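Local coordinates for protein kappa-carrageenase (Pseudoalteromonas carrageenovora, PDB 1DYP) that cleaves the beta-1,4 linkages within kappa-carrageenan chains through the family 16 glycoside hydrolase catalytic domain present here, at residues D21-K26 against M260-V265; K60-Q65 against Y83-V88; M119-D124 against V133-I138. The protein carries 1 engineered substitution. One frame throughout, in Å; residues are numbered along the deposited sequence.

Interaction 1: residues D21-K26 against M260-V265; sequences DEFNVK and MEVDYV. With CD (cadmium ion), chain C.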
loop_
_atom_site.group_PDB
_atom_site.type_symbol
_atom_site.label_atom_id
_atom_site.label_comp_id
_atom_site.label_asym_id
_atom_site.label_seq_id
_atom_site.Cartn_x
_atom_site.Cartn_y
_atom_site.Cartn_z
ATOM N N ASP A 21 -0.737 5.641 14.680
ATOM C CA ASP A 21 0.563 5.709 15.333
ATOM C C ASP A 21 1.254 7.010 14.940
ATOM O O ASP A 21 1.252 7.384 13.772
ATOM C CB ASP A 21 1.427 4.517 14.903
ATOM C CG ASP A 21 2.488 4.152 15.934
ATOM O OD1 ASP A 21 3.106 5.063 16.525
ATOM O OD2 ASP A 21 2.714 2.944 16.146
ATOM N N GLU A 22 1.829 7.700 15.921
ATOM C CA GLU A 22 2.541 8.950 15.654
ATOM C C GLU A 22 4.024 8.631 15.461
ATOM O O GLU A 22 4.839 9.513 15.204
ATOM C CB GLU A 22 2.348 9.938 16.808
ATOM C CG GLU A 22 0.910 10.403 16.990
ATOM C CD GLU A 22 0.393 11.183 15.799
ATOM O OE1 GLU A 22 1.039 12.182 15.413
ATOM O OE2 GLU A 22 -0.660 10.802 15.246
ATOM N N PHE A 23 4.348 7.349 15.594
ATOM C CA PHE A 23 5.702 6.833 15.413
ATOM C C PHE A 23 6.816 7.438 16.258
ATOM O O PHE A 23 7.853 7.884 15.752
ATOM C CB PHE A 23 6.063 6.864 13.924
ATOM C CG PHE A 23 5.218 5.937 13.099
ATOM C CD1 PHE A 23 5.166 4.581 13.408
ATOM C CD2 PHE A 23 4.427 6.418 12.061
ATOM C CE1 PHE A 23 4.333 3.717 12.702
ATOM C CE2 PHE A 23 3.588 5.558 11.345
ATOM C CZ PHE A 23 3.540 4.211 11.667
ATOM N N ASN A 24 6.589 7.433 17.565
ATOM C CA ASN A 24 7.575 7.912 18.513
ATOM C C ASN A 24 8.410 6.691 18.884
ATOM O O ASN A 24 9.573 6.810 19.267
ATOM C CB ASN A 24 6.889 8.490 19.749
ATOM C CG ASN A 24 6.131 9.763 19.443
ATOM O OD1 ASN A 24 6.673 10.679 18.831
ATOM N ND2 ASN A 24 4.876 9.830 19.869
ATOM N N VAL A 25 7.798 5.517 18.759
ATOM C CA VAL A 25 8.469 4.256 19.049
ATOM C C VAL A 25 8.051 3.217 18.021
ATOM O O VAL A 25 7.046 3.387 17.330
ATOM C CB VAL A 25 8.100 3.709 20.448
ATOM C CG1 VAL A 25 8.521 4.701 21.527
ATOM C CG2 VAL A 25 6.607 3.422 20.517
ATOM N N LYS A 26 8.834 2.147 17.916
ATOM C CA LYS A 26 8.530 1.059 16.996
ATOM C C LYS A 26 7.697 0.071 17.807
ATOM O O LYS A 26 8.217 -0.646 18.663
ATOM C CB LYS A 26 9.820 0.400 16.500
ATOM C CG LYS A 26 9.588 -0.707 15.486
ATOM C CD LYS A 26 10.893 -1.201 14.890
ATOM C CE LYS A 26 10.645 -2.375 13.949
ATOM N NZ LYS A 26 11.903 -2.899 13.345
HETATM N N MSE A 260 11.354 5.699 2.607
HETATM C CA MSE A 260 10.191 6.556 2.651
HETATM C C MSE A 260 10.064 6.784 4.155
HETATM O O MSE A 260 10.486 5.941 4.955
HETATM C CB MSE A 260 8.952 5.815 2.141
HETATM C CG MSE A 260 8.558 4.629 3.011
HETATM SE SE MSE A 260 6.994 3.666 2.398
HETATM C CE MSE A 260 5.609 4.777 3.125
ATOM N N GLU A 261 9.502 7.921 4.542
ATOM C CA GLU A 261 9.327 8.219 5.954
ATOM C C GLU A 261 7.867 8.540 6.231
ATOM O O GLU A 261 7.208 9.208 5.434
ATOM C CB GLU A 261 10.202 9.401 6.369
ATOM C CG GLU A 261 11.680 9.220 6.069
ATOM C CD GLU A 261 12.537 10.267 6.749
ATOM O OE1 GLU A 261 12.143 11.451 6.739
ATOM O OE2 GLU A 261 13.605 9.907 7.287
ATOM N N VAL A 262 7.368 8.050 7.361
ATOM C CA VAL A 262 5.990 8.286 7.749
ATOM C C VAL A 262 5.990 8.988 9.100
ATOM O O VAL A 262 6.414 8.424 10.108
ATOM C CB VAL A 262 5.208 6.962 7.873
ATOM C CG1 VAL A 262 3.731 7.248 8.085
ATOM C CG2 VAL A 262 5.419 6.119 6.626
ATOM N N ASP A 263 5.526 10.230 9.106
ATOM C CA ASP A 263 5.477 11.015 10.329
ATOM C C ASP A 263 4.391 10.452 11.240
ATOM O O ASP A 263 4.553 10.388 12.459
ATOM C CB ASP A 263 5.194 12.479 9.972
ATOM C CG ASP A 263 5.252 13.405 11.173
ATOM O OD1 ASP A 263 5.717 12.980 12.248
ATOM O OD2 ASP A 263 4.839 14.576 11.028
ATOM N N TYR A 264 3.285 10.026 10.640
ATOM C CA TYR A 264 2.188 9.465 11.412
ATOM C C TYR A 264 1.151 8.833 10.505
ATOM O O TYR A 264 1.127 9.077 9.296
ATOM C CB TYR A 264 1.512 10.561 12.257
ATOM C CG TYR A 264 0.771 11.625 11.460
ATOM C CD1 TYR A 264 -0.389 11.313 10.745
ATOM C CD2 TYR A 264 1.228 12.943 11.423
ATOM C CE1 TYR A 264 -1.073 12.282 10.014
ATOM C CE2 TYR A 264 0.547 13.924 10.693
ATOM C CZ TYR A 264 -0.599 13.584 9.993
ATOM O OH TYR A 264 -1.273 14.539 9.268
ATOM N N VAL A 265 0.313 7.997 11.104
ATOM C CA VAL A 265 -0.795 7.363 10.408
ATOM C C VAL A 265 -1.946 7.485 11.402
ATOM O O VAL A 265 -1.792 7.188 12.587
ATOM C CB VAL A 265 -0.512 5.876 10.056
ATOM C CG1 VAL A 265 -0.122 5.089 11.299
ATOM C CG2 VAL A 265 -1.743 5.263 9.393
HETATM CD CD CD C . 5.554 11.533 14.239
HETATM O O HOH W 1 -1.835 8.477 15.339
HETATM O O HOH W 2 3.526 12.725 14.548
HETATM O O HOH W 3 5.876 12.010 16.489
HETATM O O HOH W 4 6.839 13.753 14.485
#
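E22 O and D263 O lie only 2.9 Å apart, a spacing that two acceptors tolerate here because both bind the same cadmium ion: E22 O is 2.4 Å from the metal and D263 O 2.3 Å. D263 chelates through OD1 as well, its CG standing anti to the backbone N (chi1 -175°). Three waters and G53 O bring the ligands to seven. In the beta-sandwich of glycoside hydrolase family 16, this site fastens the loop after strand 13-15 to strand 258-270, exactly where that strand turns a corner. It lies away from the catalytic residues, consistent with a structural metal site.

Beside the metal the backbones form a single antiparallel, hydrogen-bonded pair: D21 N donates to V265 O at 2.8 Å, and V265 N answers to D21 O. Within the loop F23 N bonds D21 OD1 at 2.8 Å, an Asx turn. The F23 side chain is directed toward strand 258-270. Its ring meets V262 CG1 and V265 CG1 through CE2, each 3.7 Å away, while D21 CB rests over one ring face near the rim; L229 and L55 also touch this side chain. An alanine here would probably leave both valine methyls without their aromatic partner and open a gap between loop and strand. E22 and Y264 lie side by side, OE1 of E22 3.6 Å from Y264 CB, with carboxylate and ring planes 24° apart; E22 also forms a salt bridge with R266. Water 1 spans the two segments, donating to E22 OE2 at 2.6 Å and to V265 O.

Interaction 2: residues K60-Q65 against Y83-V88; sequences KRESHQ and YYTSGV
R61 packs its aliphatic part on Y84 and carries its guanidinium to Y83. From the start of the side chain, CB comes within 4.1 Å of Y84 CE2. CG passes Y83 O at a distance and CD comes closer to it; a bend at chi2 (68°) sets CD over the face of the Y84 ring, 4.0 Å from the ring centroid, a CH-pi contact. NE turns to K251 O outside the pair. Beyond CZ, NH1 gives a bond to S63 OG at 2.8 Å, nearly in the guanidinium plane, and a weak one to Y83 O at 3.0 Å; Y83 CB sits over one face of the same group. NH2 adds a weak bond to S63 OG.

Y83 O is also the acceptor for E62 N at 2.7 Å, with the donor 37° above the carbonyl plane, so one firm and one weak N-H meet it. E62, the next residue on the strand, brings OE1 to 2.7 Å from T85 OG1; N47 OD1 competes for the threonine proton. T85 CG2 lies over the face of the H64 ring, whose rotation is fixed by ND1 bonding E62 O and NE2 bonding S42 OG. K60 and T85 form the regular hydrogen-bonded pair, K60 N to T85 O at 2.9 Å, and R61 with Y84 the non-hydrogen-bonded one.

The two segments belong to the antiparallel beta hairpin of strands 54-70 and 75-95, yet the axes of the short segments run at 114°, and their regular bridges end at R61-Y84. Farther along strand 75-95, S86 meets strand 41-43, while Y84 touches L233 of strand 225-233.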
loop_
_atom_site.group_PDB
_atom_site.type_symbol
_atom_site.label_atom_id
_atom_site.label_comp_id
_atom_site.label_asym_id
_atom_site.label_seq_id
_atom_site.Cartn_x
_atom_site.Cartn_y
_atom_site.Cartn_z
ATOM N N LYS A 60 16.800 -1.849 0.525
ATOM C CA LYS A 60 18.242 -1.993 0.411
ATOM C C LYS A 60 18.605 -2.974 -0.683
ATOM O O LYS A 60 17.841 -3.889 -0.990
ATOM C CB LYS A 60 18.830 -2.545 1.713
ATOM C CG LYS A 60 18.507 -1.787 2.983
ATOM C CD LYS A 60 19.127 -2.521 4.171
ATOM C CE LYS A 60 18.843 -1.828 5.495
ATOM N NZ LYS A 60 19.411 -2.600 6.645
ATOM N N ARG A 61 19.773 -2.774 -1.280
ATOM C CA ARG A 61 20.256 -3.721 -2.266
ATOM C C ARG A 61 20.777 -4.815 -1.339
ATOM O O ARG A 61 21.715 -4.593 -0.569
ATOM C CB ARG A 61 21.403 -3.127 -3.079
ATOM C CG ARG A 61 22.119 -4.135 -3.964
ATOM C CD ARG A 61 21.259 -4.637 -5.120
ATOM N NE ARG A 61 22.042 -5.545 -5.952
ATOM C CZ ARG A 61 22.260 -6.825 -5.670
ATOM N NH1 ARG A 61 21.735 -7.370 -4.580
ATOM N NH2 ARG A 61 23.048 -7.551 -6.455
ATOM N N GLU A 62 20.146 -5.982 -1.384
ATOM C CA GLU A 62 20.543 -7.081 -0.521
ATOM C C GLU A 62 20.215 -8.419 -1.153
ATOM O O GLU A 62 19.060 -8.839 -1.179
ATOM C CB GLU A 62 19.844 -6.951 0.838
ATOM C CG GLU A 62 19.954 -8.184 1.709
ATOM C CD GLU A 62 19.572 -7.929 3.154
ATOM O OE1 GLU A 62 18.827 -6.964 3.432
ATOM O OE2 GLU A 62 20.020 -8.714 4.015
ATOM N N SER A 63 21.242 -9.082 -1.672
ATOM C CA SER A 63 21.054 -10.376 -2.299
ATOM C C SER A 63 20.642 -11.408 -1.269
ATOM O O SER A 63 21.135 -11.412 -0.146
ATOM C CB SER A 63 22.341 -10.831 -2.980
ATOM O OG SER A 63 22.680 -9.951 -4.033
ATOM N N HIS A 64 19.722 -12.274 -1.664
ATOM C CA HIS A 64 19.240 -13.329 -0.790
ATOM C C HIS A 64 18.396 -14.260 -1.634
ATOM O O HIS A 64 18.219 -14.040 -2.833
ATOM C CB HIS A 64 18.396 -12.745 0.351
ATOM C CG HIS A 64 17.112 -12.111 -0.096
ATOM N ND1 HIS A 64 17.067 -10.913 -0.776
ATOM C CD2 HIS A 64 15.826 -12.504 0.057
ATOM C CE1 HIS A 64 15.807 -10.595 -1.020
ATOM N NE2 HIS A 64 15.033 -11.544 -0.525
ATOM N N GLN A 65 17.888 -15.312 -1.012
ATOM C CA GLN A 65 17.039 -16.250 -1.720
ATOM C C GLN A 65 15.871 -16.619 -0.837
ATOM O O GLN A 65 15.934 -16.488 0.387
ATOM C CB GLN A 65 17.812 -17.519 -2.101
ATOM C CG GLN A 65 18.452 -18.255 -0.931
ATOM C CD GLN A 65 17.450 -18.931 -0.007
ATOM O OE1 GLN A 65 17.700 -19.073 1.195
ATOM N NE2 GLN A 65 16.322 -19.367 -0.560
ATOM N N TYR A 83 17.215 -9.639 -5.156
ATOM C CA TYR A 83 18.285 -8.673 -4.957
ATOM C C TYR A 83 18.045 -7.499 -4.020
ATOM O O TYR A 83 18.975 -6.745 -3.721
ATOM C CB TYR A 83 18.699 -8.165 -6.337
ATOM C CG TYR A 83 18.828 -9.301 -7.324
ATOM C CD1 TYR A 83 19.924 -10.159 -7.287
ATOM C CD2 TYR A 83 17.811 -9.572 -8.244
ATOM C CE1 TYR A 83 20.004 -11.260 -8.134
ATOM C CE2 TYR A 83 17.881 -10.669 -9.095
ATOM C CZ TYR A 83 18.980 -11.511 -9.033
ATOM O OH TYR A 83 19.050 -12.605 -9.868
ATOM N N TYR A 84 16.811 -7.345 -3.555
ATOM C CA TYR A 84 16.482 -6.246 -2.659
ATOM C C TYR A 84 15.578 -6.680 -1.517
ATOM O O TYR A 84 14.777 -7.602 -1.661
ATOM C CB TYR A 84 15.770 -5.117 -3.422
ATOM C CG TYR A 84 16.556 -4.544 -4.568
ATOM C CD1 TYR A 84 16.565 -5.170 -5.815
ATOM C CD2 TYR A 84 17.322 -3.392 -4.400
ATOM C CE1 TYR A 84 17.322 -4.660 -6.869
ATOM C CE2 TYR A 84 18.084 -2.877 -5.444
ATOM C CZ TYR A 84 18.080 -3.517 -6.675
ATOM O OH TYR A 84 18.844 -3.017 -7.707
ATOM N N THR A 85 15.725 -6.018 -0.376
ATOM C CA THR A 85 14.871 -6.283 0.776
ATOM C C THR A 85 14.232 -4.937 1.075
ATOM O O THR A 85 14.765 -3.896 0.689
ATOM C CB THR A 85 15.656 -6.771 2.016
ATOM O OG1 THR A 85 16.671 -5.820 2.363
ATOM C CG2 THR A 85 16.283 -8.134 1.742
ATOM N N SER A 86 13.081 -4.941 1.729
ATOM C CA SER A 86 12.440 -3.670 2.021
ATOM C C SER A 86 11.733 -3.672 3.362
ATOM O O SER A 86 11.811 -4.644 4.116
ATOM C CB SER A 86 11.460 -3.303 0.908
ATOM O OG SER A 86 11.147 -1.924 0.968
ATOM N N GLY A 87 11.041 -2.575 3.647
ATOM C CA GLY A 87 10.348 -2.435 4.913
ATOM C C GLY A 87 8.842 -2.341 4.804
ATOM O O GLY A 87 8.295 -1.831 3.823
ATOM N N VAL A 88 8.173 -2.834 5.838
ATOM C CA VAL A 88 6.721 -2.831 5.895
ATOM C C VAL A 88 6.236 -2.722 7.334
ATOM O O VAL A 88 6.922 -3.137 8.274
ATOM C CB VAL A 88 6.138 -4.136 5.285
ATOM C CG1 VAL A 88 6.680 -5.346 6.039
ATOM C CG2 VAL A 88 4.611 -4.114 5.340
#

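Interaction 3: residues M119-D124 against V133-I138; sequences MYSTID and VQYSEI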
loop_
_atom_site.group_PDB
_atom_site.type_symbol
_atom_site.label_atom_id
_atom_site.label_comp_id
_atom_site.label_asym_id
_atom_site.label_seq_id
_atom_site.Cartn_x
_atom_site.Cartn_y
_atom_site.Cartn_z
HETATM N N MSE A 119 -4.296 -0.818 2.257
HETATM C CA MSE A 119 -4.879 -1.792 3.163
HETATM C C MSE A 119 -5.382 -2.949 2.320
HETATM O O MSE A 119 -5.857 -2.758 1.197
HETATM C CB MSE A 119 -6.014 -1.169 3.989
HETATM C CG MSE A 119 -7.183 -0.617 3.187
HETATM SE SE MSE A 119 -8.394 0.422 4.289
HETATM C CE MSE A 119 -7.580 2.162 4.028
ATOM N N TYR A 120 -5.254 -4.157 2.848
ATOM C CA TYR A 120 -5.689 -5.319 2.103
ATOM C C TYR A 120 -6.171 -6.413 3.024
ATOM O O TYR A 120 -5.766 -6.496 4.183
ATOM C CB TYR A 120 -4.553 -5.848 1.216
ATOM C CG TYR A 120 -3.367 -6.437 1.956
ATOM C CD1 TYR A 120 -2.536 -5.638 2.745
ATOM C CD2 TYR A 120 -3.050 -7.789 1.828
ATOM C CE1 TYR A 120 -1.414 -6.172 3.379
ATOM C CE2 TYR A 120 -1.936 -8.334 2.458
ATOM C CZ TYR A 120 -1.120 -7.522 3.229
ATOM O OH TYR A 120 -0.005 -8.061 3.839
ATOM N N SER A 121 -7.043 -7.251 2.485
ATOM C CA SER A 121 -7.610 -8.355 3.234
ATOM C C SER A 121 -6.888 -9.637 2.879
ATOM O O SER A 121 -6.003 -9.661 2.023
ATOM C CB SER A 121 -9.084 -8.525 2.874
ATOM O OG SER A 121 -9.213 -9.018 1.546
ATOM N N THR A 122 -7.266 -10.702 3.570
ATOM C CA THR A 122 -6.722 -12.012 3.288
ATOM C C THR A 122 -7.545 -12.435 2.077
ATOM O O THR A 122 -8.562 -11.808 1.767
ATOM C CB THR A 122 -7.007 -12.975 4.442
ATOM O OG1 THR A 122 -8.374 -12.831 4.843
ATOM C CG2 THR A 122 -6.100 -12.679 5.622
ATOM N N ILE A 123 -7.107 -13.475 1.380
ATOM C CA ILE A 123 -7.848 -13.956 0.225
ATOM C C ILE A 123 -8.630 -15.179 0.683
ATOM O O ILE A 123 -8.043 -16.148 1.164
ATOM C CB ILE A 123 -6.904 -14.352 -0.929
ATOM C CG1 ILE A 123 -6.099 -13.128 -1.379
ATOM C CG2 ILE A 123 -7.711 -14.919 -2.093
ATOM C CD1 ILE A 123 -5.092 -13.418 -2.473
ATOM N N ASP A 124 -9.951 -15.116 0.559
ATOM C CA ASP A 124 -10.811 -16.221 0.970
ATOM C C ASP A 124 -11.401 -16.890 -0.259
ATOM O O ASP A 124 -12.403 -16.428 -0.812
ATOM C CB ASP A 124 -11.941 -15.715 1.867
ATOM C CG ASP A 124 -12.758 -16.841 2.464
ATOM O OD1 ASP A 124 -12.624 -17.990 1.995
ATOM O OD2 ASP A 124 -13.535 -16.574 3.397
ATOM N N VAL A 133 -16.895 -11.444 -3.068
ATOM C CA VAL A 133 -15.605 -10.771 -3.119
ATOM C C VAL A 133 -14.654 -11.562 -2.230
ATOM O O VAL A 133 -14.866 -11.674 -1.021
ATOM C CB VAL A 133 -15.708 -9.322 -2.607
ATOM C CG1 VAL A 133 -14.324 -8.698 -2.530
ATOM C CG2 VAL A 133 -16.605 -8.510 -3.539
ATOM N N GLN A 134 -13.612 -12.118 -2.837
ATOM C CA GLN A 134 -12.640 -12.926 -2.109
ATOM C C GLN A 134 -11.468 -12.114 -1.583
ATOM O O GLN A 134 -10.753 -12.560 -0.688
ATOM C CB GLN A 134 -12.077 -14.027 -3.010
ATOM C CG GLN A 134 -13.111 -14.857 -3.746
ATOM C CD GLN A 134 -12.495 -16.062 -4.435
ATOM O OE1 GLN A 134 -11.328 -16.041 -4.829
ATOM N NE2 GLN A 134 -13.283 -17.121 -4.593
ATOM N N TYR A 135 -11.269 -10.931 -2.149
ATOM C CA TYR A 135 -10.151 -10.082 -1.759
ATOM C C TYR A 135 -10.464 -8.613 -1.996
ATOM O O TYR A 135 -11.005 -8.250 -3.039
ATOM C CB TYR A 135 -8.915 -10.478 -2.576
ATOM C CG TYR A 135 -7.702 -9.597 -2.373
ATOM C CD1 TYR A 135 -6.982 -9.636 -1.179
ATOM C CD2 TYR A 135 -7.270 -8.731 -3.378
ATOM C CE1 TYR A 135 -5.857 -8.833 -0.992
ATOM C CE2 TYR A 135 -6.145 -7.922 -3.199
ATOM C CZ TYR A 135 -5.445 -7.980 -2.005
ATOM O OH TYR A 135 -4.333 -7.193 -1.815
ATOM N N SER A 136 -10.124 -7.776 -1.019
ATOM C CA SER A 136 -10.342 -6.335 -1.116
ATOM C C SER A 136 -9.049 -5.604 -0.778
ATOM O O SER A 136 -8.397 -5.907 0.221
ATOM C CB SER A 136 -11.427 -5.875 -0.140
ATOM O OG SER A 136 -12.681 -6.468 -0.421
ATOM N N GLU A 137 -8.687 -4.634 -1.611
ATOM C CA GLU A 137 -7.482 -3.848 -1.389
ATOM C C GLU A 137 -7.735 -2.400 -1.766
ATOM O O GLU A 137 -8.166 -2.109 -2.881
ATOM C CB GLU A 137 -6.324 -4.381 -2.238
ATOM C CG GLU A 137 -5.026 -3.586 -2.095
ATOM C CD GLU A 137 -3.965 -4.013 -3.094
ATOM O OE1 GLU A 137 -3.966 -5.197 -3.489
ATOM O OE2 GLU A 137 -3.121 -3.174 -3.477
ATOM N N ILE A 138 -7.489 -1.496 -0.825
ATOM C CA ILE A 138 -7.648 -0.073 -1.087
ATOM C C ILE A 138 -6.267 0.552 -0.965
ATOM O O ILE A 138 -5.624 0.464 0.079
ATOM C CB ILE A 138 -8.594 0.615 -0.081
ATOM C CG1 ILE A 138 -10.008 0.045 -0.216
ATOM C CG2 ILE A 138 -8.614 2.124 -0.353
ATOM C CD1 ILE A 138 -11.032 0.669 0.730
#
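Y135 holds CG anti to its backbone N (chi1 175°), which carries its ring to Y120 and S121, while S121 holds OG between its own N and carbonyl carbon (chi1 70°), where S136 N meets it at 3.0 Å. The Y135 and Y120 side chains cross, with Y135 OH 3.3 Å from Y120 CB. The in-plane edge of the Y135 ring meets the opposite backbone, CE1 lying 3.1 Å from S121 O. I123 closes on the same ring, its CG1 3.6 Å from Y135 CD1. At the tip, Y135 OH donates to OE1 of E137, the nucleophile, at 2.6 Å, from 36° above the carboxylate plane. This second-shell bond probably restrains OE1.

These are antiparallel strands of the family 16 beta-sandwich, and E137 opens the E-x-D-x-x-E signature completed by D139 and the proton donor E142. M119 and I138 make the hydrogen-bonded pair, with M119 N 2.9 Å from I138 O, and Y120 with E137 the non-hydrogen-bonded one. Past Y120 the pairing becomes irregular. S121 N still reaches S136 O at 3.0 Å, but S136 N bonds the serine hydroxyl instead of the carbonyl. S121 OG in turn donates to T122 O and accepts from R223. On their other side Q134 and Y135 both face I159 of strand 151-162, a classic beta bulge, while Q134 O accepts from D124 N at 3.0 Å.

Interactions 1 and 3 are buried, whereas interaction 2 joins the two strands of the hairpin and is partly open to solvent. Their centres are 22 to 25 Å apart and none touches another, yet all three send side chains to strand 225-233: F23 and V265 from the first, Y84 from the second, M119 and Y120 from the third. Interactions 1 and 2 are further linked because strands 258-270 and 54-70 are neighbours. The chemistry changes with place: a metal joins loop to strand in interaction 1, charged and aromatic groups pack across strands set at a wide angle in interaction 2, and a tyrosine-carboxylate bond ends on the catalytic nucleophile in interaction 3.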